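Local coordinates for dinitrogenase iron-molybdenum cofactor biosynthesis domain-containing protein (Pyrococcus horikoshii, PDB 2YX6) that binds ADP and may act in iron-molybdenum cofactor biosynthesis, though its cellular role is unknown, at residues I5-K19 and T89-A101. Numbering follows the deposited sequence.
Sequences IPAEDDRGIKSNVSK and TGVYGRISDVIKA
Ile-95 CD1 lies 3.6 Å from Ile-5 CG2, and the two side chains pass alongside, pointing opposite ways. CD1 also meets Ala-7 CB. Val-17 lies roughly perpendicular to Ile-95, with its CG2 4.0 Å from Ile-95 CG1. Ile-95 makes most of the apolar contacts. Because Val-17 CG1 is anti to the backbone N (chi1 176°), CG2 sits beside that N and also reaches Val-98 CG2.

Three backbone hydrogen bonds flank these side chains. Ser-96 N donates to Ile-13 O (2.8 Å). Ile-95 N meets Ser-15 O at 2.9 Å. Val-17 N donates to Gly-93 O at 3.0 Å.

Farther out, the extended Arg-94 chain runs alongside Lys-14. Lys-14 O lies over one guanidinium face, off centre, without hydrogen bonding to it. The like-charged Arg-11 NH1 and Arg-94 NH1 come within 3.3 Å. Arg-11 NH1 bonds weakly to Lys-14 O.

Behind the contact, Ser-15 OG accepts from Asp-9 N and donates to Asn-16 O within the loop after strand 2-7. Leu-68 of the central sheet touches Ile-5 and Val-98. A single bridge between Asn-16 and the N-cap residue Arg-94 ties this loop to helix 95-103, which packs on the mixed sheet of this alpha/beta fold.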
loop_
_atom_site.group_PDB
_atom_site.type_symbol
_atom_site.label_atom_id
_atom_site.label_comp_id
_atom_site.label_asym_id
_atom_site.label_seq_id
_atom_site.Cartn_x
_atom_site.Cartn_y
_atom_site.Cartn_z
ATOM N N ILE A 5 2.400 -11.795 -1.624
ATOM C CA ILE A 5 2.054 -11.955 -3.020
ATOM C C ILE A 5 1.358 -13.305 -3.227
ATOM O O ILE A 5 1.913 -14.324 -2.904
ATOM C CB ILE A 5 3.284 -11.854 -3.966
ATOM C CG1 ILE A 5 3.999 -10.505 -3.825
ATOM C CG2 ILE A 5 2.836 -12.086 -5.439
ATOM C CD1 ILE A 5 5.159 -10.624 -3.151
ATOM N N PRO A 6 0.137 -13.296 -3.820
ATOM C CA PRO A 6 -0.563 -14.575 -4.074
ATOM C C PRO A 6 0.122 -15.306 -5.229
ATOM O O PRO A 6 0.442 -14.660 -6.255
ATOM C CB PRO A 6 -1.989 -14.146 -4.466
ATOM C CG PRO A 6 -1.828 -12.773 -5.142
ATOM C CD PRO A 6 -0.594 -12.128 -4.360
ATOM N N ALA A 7 0.413 -16.605 -5.061
ATOM C CA ALA A 7 1.143 -17.353 -6.077
ATOM C C ALA A 7 0.224 -18.336 -6.744
ATOM O O ALA A 7 -0.674 -18.887 -6.097
ATOM C CB ALA A 7 2.307 -18.097 -5.461
ATOM N N GLU A 8 0.491 -18.589 -8.022
ATOM C CA GLU A 8 -0.283 -19.524 -8.810
ATOM C C GLU A 8 0.106 -21.009 -8.523
ATOM O O GLU A 8 -0.697 -21.936 -8.655
ATOM C CB GLU A 8 -0.098 -19.161 -10.285
ATOM C CG GLU A 8 -0.805 -20.080 -11.264
ATOM C CD GLU A 8 -0.359 -19.853 -12.711
ATOM O OE1 GLU A 8 -0.220 -18.679 -13.133
ATOM O OE2 GLU A 8 -0.131 -20.862 -13.430
ATOM N N ASP A 9 1.343 -21.211 -8.104
ATOM C CA ASP A 9 1.976 -22.508 -7.960
ATOM C C ASP A 9 2.648 -22.461 -6.618
ATOM O O ASP A 9 2.756 -21.389 -6.033
ATOM C CB ASP A 9 3.102 -22.612 -9.008
ATOM C CG ASP A 9 2.586 -22.712 -10.415
ATOM O OD1 ASP A 9 1.394 -23.066 -10.619
ATOM O OD2 ASP A 9 3.381 -22.442 -11.351
ATOM N N ASP A 10 3.189 -23.578 -6.154
ATOM C CA ASP A 10 4.094 -23.520 -4.996
ATOM C C ASP A 10 5.543 -23.268 -5.378
ATOM O O ASP A 10 6.449 -23.584 -4.621
ATOM C CB ASP A 10 4.017 -24.787 -4.138
ATOM C CG ASP A 10 4.164 -26.078 -4.956
ATOM O OD1 ASP A 10 3.859 -26.070 -6.193
ATOM O OD2 ASP A 10 4.577 -27.110 -4.329
ATOM N N ARG A 11 5.766 -22.622 -6.515
ATOM C CA ARG A 11 7.134 -22.348 -6.967
ATOM C C ARG A 11 7.878 -21.140 -6.363
ATOM O O ARG A 11 8.932 -20.769 -6.877
ATOM C CB ARG A 11 7.172 -22.309 -8.507
ATOM C CG ARG A 11 7.735 -23.570 -9.106
ATOM C CD ARG A 11 7.357 -23.792 -10.571
ATOM N NE ARG A 11 7.544 -22.611 -11.440
ATOM C CZ ARG A 11 8.572 -22.389 -12.284
ATOM N NH1 ARG A 11 8.562 -21.283 -13.010
ATOM N NH2 ARG A 11 9.607 -23.234 -12.420
ATOM N N GLY A 12 7.348 -20.525 -5.291
ATOM C CA GLY A 12 8.018 -19.383 -4.623
ATOM C C GLY A 12 8.211 -18.187 -5.555
ATOM O O GLY A 12 7.302 -17.850 -6.340
ATOM N N ILE A 13 9.395 -17.572 -5.505
ATOM C CA ILE A 13 9.677 -16.457 -6.391
ATOM C C ILE A 13 9.795 -16.802 -7.897
ATOM O O ILE A 13 9.936 -15.890 -8.730
ATOM C CB ILE A 13 10.929 -15.710 -5.946
ATOM C CG1 ILE A 13 12.144 -16.599 -6.172
ATOM C CG2 ILE A 13 10.710 -15.204 -4.564
ATOM C CD1 ILE A 13 13.441 -15.897 -6.151
ATOM N N LYS A 14 9.698 -18.093 -8.230
ATOM C CA LYS A 14 9.610 -18.516 -9.620
ATOM C C LYS A 14 8.161 -18.741 -10.108
ATOM O O LYS A 14 7.949 -19.071 -11.313
ATOM C CB LYS A 14 10.455 -19.737 -9.897
ATOM C CG LYS A 14 11.949 -19.535 -9.627
ATOM C CD LYS A 14 12.699 -20.814 -9.950
ATOM C CE LYS A 14 14.191 -20.780 -9.795
ATOM N NZ LYS A 14 14.714 -22.136 -10.288
ATOM N N SER A 15 7.179 -18.538 -9.215
ATOM C CA SER A 15 5.783 -18.696 -9.616
ATOM C C SER A 15 5.271 -17.391 -10.192
ATOM O O SER A 15 5.924 -16.385 -10.102
ATOM C CB SER A 15 4.891 -19.119 -8.433
ATOM O OG SER A 15 3.524 -19.213 -8.872
ATOM N N ASN A 16 4.108 -17.397 -10.805
ATOM C CA ASN A 16 3.518 -16.135 -11.264
ATOM C C ASN A 16 2.537 -15.638 -10.198
ATOM O O ASN A 16 2.032 -16.421 -9.409
ATOM C CB ASN A 16 2.751 -16.339 -12.575
ATOM C CG ASN A 16 3.654 -16.756 -13.767
ATOM O OD1 ASN A 16 4.654 -16.102 -14.094
ATOM N ND2 ASN A 16 3.256 -17.839 -14.443
ATOM N N VAL A 17 2.243 -14.347 -10.207
ATOM C CA VAL A 17 1.174 -13.802 -9.405
ATOM C C VAL A 17 -0.089 -14.514 -9.832
ATOM O O VAL A 17 -0.376 -14.576 -10.998
ATOM C CB VAL A 17 1.064 -12.228 -9.587
ATOM C CG1 VAL A 17 -0.144 -11.620 -8.796
ATOM C CG2 VAL A 17 2.423 -11.536 -9.218
ATOM N N SER A 18 -0.818 -15.091 -8.882
ATOM C CA SER A 18 -2.105 -15.710 -9.180
ATOM C C SER A 18 -3.056 -14.632 -9.643
ATOM O O SER A 18 -3.141 -13.554 -9.053
ATOM C CB SER A 18 -2.665 -16.413 -7.948
ATOM O OG SER A 18 -3.129 -15.421 -7.043
ATOM N N LYS A 19 -3.773 -14.910 -10.711
ATOM C CA LYS A 19 -4.689 -13.910 -11.226
ATOM C C LYS A 19 -5.903 -13.649 -10.306
ATOM O O LYS A 19 -6.483 -12.571 -10.367
ATOM C CB LYS A 19 -5.079 -14.201 -12.703
ATOM C CG LYS A 19 -3.838 -14.022 -13.701
ATOM C CD LYS A 19 -4.260 -13.868 -15.192
ATOM C CE LYS A 19 -3.126 -13.271 -15.990
ATOM N NZ LYS A 19 -2.249 -12.515 -15.023
ATOM N N THR A 89 -2.980 -3.454 -7.005
ATOM C CA THR A 89 -3.716 -4.276 -7.981
ATOM C C THR A 89 -3.118 -4.105 -9.349
ATOM O O THR A 89 -2.366 -3.174 -9.566
ATOM C CB THR A 89 -5.212 -3.874 -8.055
ATOM O OG1 THR A 89 -5.330 -2.519 -8.527
ATOM C CG2 THR A 89 -5.858 -4.002 -6.678
ATOM N N GLY A 90 -3.419 -5.038 -10.260
ATOM C CA GLY A 90 -2.851 -5.011 -11.632
ATOM C C GLY A 90 -1.436 -5.564 -11.838
ATOM O O GLY A 90 -0.880 -5.468 -12.907
ATOM N N VAL A 91 -0.873 -6.188 -10.813
ATOM C CA VAL A 91 0.480 -6.751 -10.881
ATOM C C VAL A 91 0.406 -8.160 -11.457
ATOM O O VAL A 91 -0.383 -8.969 -11.031
ATOM C CB VAL A 91 1.150 -6.753 -9.464
ATOM C CG1 VAL A 91 2.573 -7.193 -9.556
ATOM C CG2 VAL A 91 1.069 -5.355 -8.836
ATOM N N TYR A 92 1.251 -8.477 -12.427
ATOM C CA TYR A 92 1.286 -9.831 -13.013
ATOM C C TYR A 92 2.710 -10.190 -13.320
ATOM O O TYR A 92 3.581 -9.304 -13.365
ATOM C CB TYR A 92 0.509 -9.829 -14.336
ATOM C CG TYR A 92 1.049 -8.826 -15.301
ATOM C CD1 TYR A 92 0.699 -7.501 -15.203
ATOM C CD2 TYR A 92 1.932 -9.197 -16.308
ATOM C CE1 TYR A 92 1.194 -6.579 -16.091
ATOM C CE2 TYR A 92 2.451 -8.253 -17.206
ATOM C CZ TYR A 92 2.056 -6.966 -17.084
ATOM O OH TYR A 92 2.564 -6.005 -17.905
ATOM N N GLY A 93 2.922 -11.478 -13.607
ATOM C CA GLY A 93 4.203 -11.978 -14.059
ATOM C C GLY A 93 4.924 -12.787 -12.998
ATOM O O GLY A 93 4.336 -13.106 -11.931
ATOM N N ARG A 94 6.221 -13.036 -13.248
ATOM C CA ARG A 94 7.005 -13.893 -12.338
ATOM C C ARG A 94 7.247 -13.088 -11.105
ATOM O O ARG A 94 7.621 -11.920 -11.176
ATOM C CB ARG A 94 8.377 -14.240 -12.899
ATOM C CG ARG A 94 8.986 -15.496 -12.355
ATOM C CD ARG A 94 10.266 -15.671 -13.072
ATOM N NE ARG A 94 11.051 -16.881 -12.813
ATOM C CZ ARG A 94 10.848 -18.103 -13.310
ATOM N NH1 ARG A 94 9.786 -18.418 -14.072
ATOM N NH2 ARG A 94 11.734 -19.053 -13.014
ATOM N N ILE A 95 7.144 -13.738 -9.976
ATOM C CA ILE A 95 7.195 -12.995 -8.734
ATOM C C ILE A 95 8.576 -12.413 -8.522
ATOM O O ILE A 95 8.710 -11.265 -8.080
ATOM C CB ILE A 95 6.681 -13.844 -7.565
ATOM C CG1 ILE A 95 5.139 -13.996 -7.712
ATOM C CG2 ILE A 95 7.162 -13.195 -6.251
ATOM C CD1 ILE A 95 4.400 -15.089 -6.743
ATOM N N SER A 96 9.611 -13.129 -8.934
ATOM C CA SER A 96 10.997 -12.588 -8.856
ATOM C C SER A 96 11.129 -11.249 -9.598
ATOM O O SER A 96 11.789 -10.342 -9.110
ATOM C CB SER A 96 12.024 -13.591 -9.413
ATOM O OG SER A 96 11.829 -13.796 -10.826
ATOM N N ASP A 97 10.507 -11.146 -10.778
ATOM C CA ASP A 97 10.545 -9.924 -11.595
ATOM C C ASP A 97 9.759 -8.797 -10.970
ATOM O O ASP A 97 10.153 -7.643 -11.014
ATOM C CB ASP A 97 10.001 -10.167 -12.986
ATOM C CG ASP A 97 10.926 -11.008 -13.868
ATOM O OD1 ASP A 97 12.051 -11.317 -13.446
ATOM O OD2 ASP A 97 10.492 -11.406 -14.981
ATOM N N VAL A 98 8.621 -9.140 -10.393
ATOM C CA VAL A 98 7.769 -8.195 -9.690
ATOM C C VAL A 98 8.496 -7.530 -8.507
ATOM O O VAL A 98 8.407 -6.332 -8.343
ATOM C CB VAL A 98 6.502 -8.891 -9.225
ATOM C CG1 VAL A 98 5.768 -8.034 -8.184
ATOM C CG2 VAL A 98 5.619 -9.242 -10.428
ATOM N N ILE A 99 9.226 -8.309 -7.716
ATOM C CA ILE A 99 9.927 -7.865 -6.527
ATOM C C ILE A 99 11.057 -6.916 -6.922
ATOM O O ILE A 99 11.218 -5.848 -6.335
ATOM C CB ILE A 99 10.422 -9.114 -5.694
ATOM C CG1 ILE A 99 9.235 -9.758 -4.982
ATOM C CG2 ILE A 99 11.354 -8.723 -4.606
ATOM C CD1 ILE A 99 9.422 -11.202 -4.756
ATOM N N LYS A 100 11.770 -7.255 -7.992
ATOM C CA LYS A 100 12.811 -6.383 -8.543
ATOM C C LYS A 100 12.197 -5.077 -9.064
ATOM O O LYS A 100 12.708 -4.014 -8.770
ATOM C CB LYS A 100 13.592 -7.107 -9.668
ATOM C CG LYS A 100 14.849 -6.319 -10.147
ATOM C CD LYS A 100 15.417 -6.908 -11.442
ATOM C CE LYS A 100 16.618 -6.110 -12.021
ATOM N NZ LYS A 100 17.699 -5.887 -11.010
ATOM N N ALA A 101 11.078 -5.162 -9.779
ATOM C CA ALA A 101 10.368 -3.972 -10.254
ATOM C C ALA A 101 9.917 -3.130 -9.078
ATOM O O ALA A 101 10.152 -1.921 -9.047
ATOM C CB ALA A 101 9.177 -4.307 -11.183
HETATM O O HOH W 1 0.554 -13.359 -13.157
#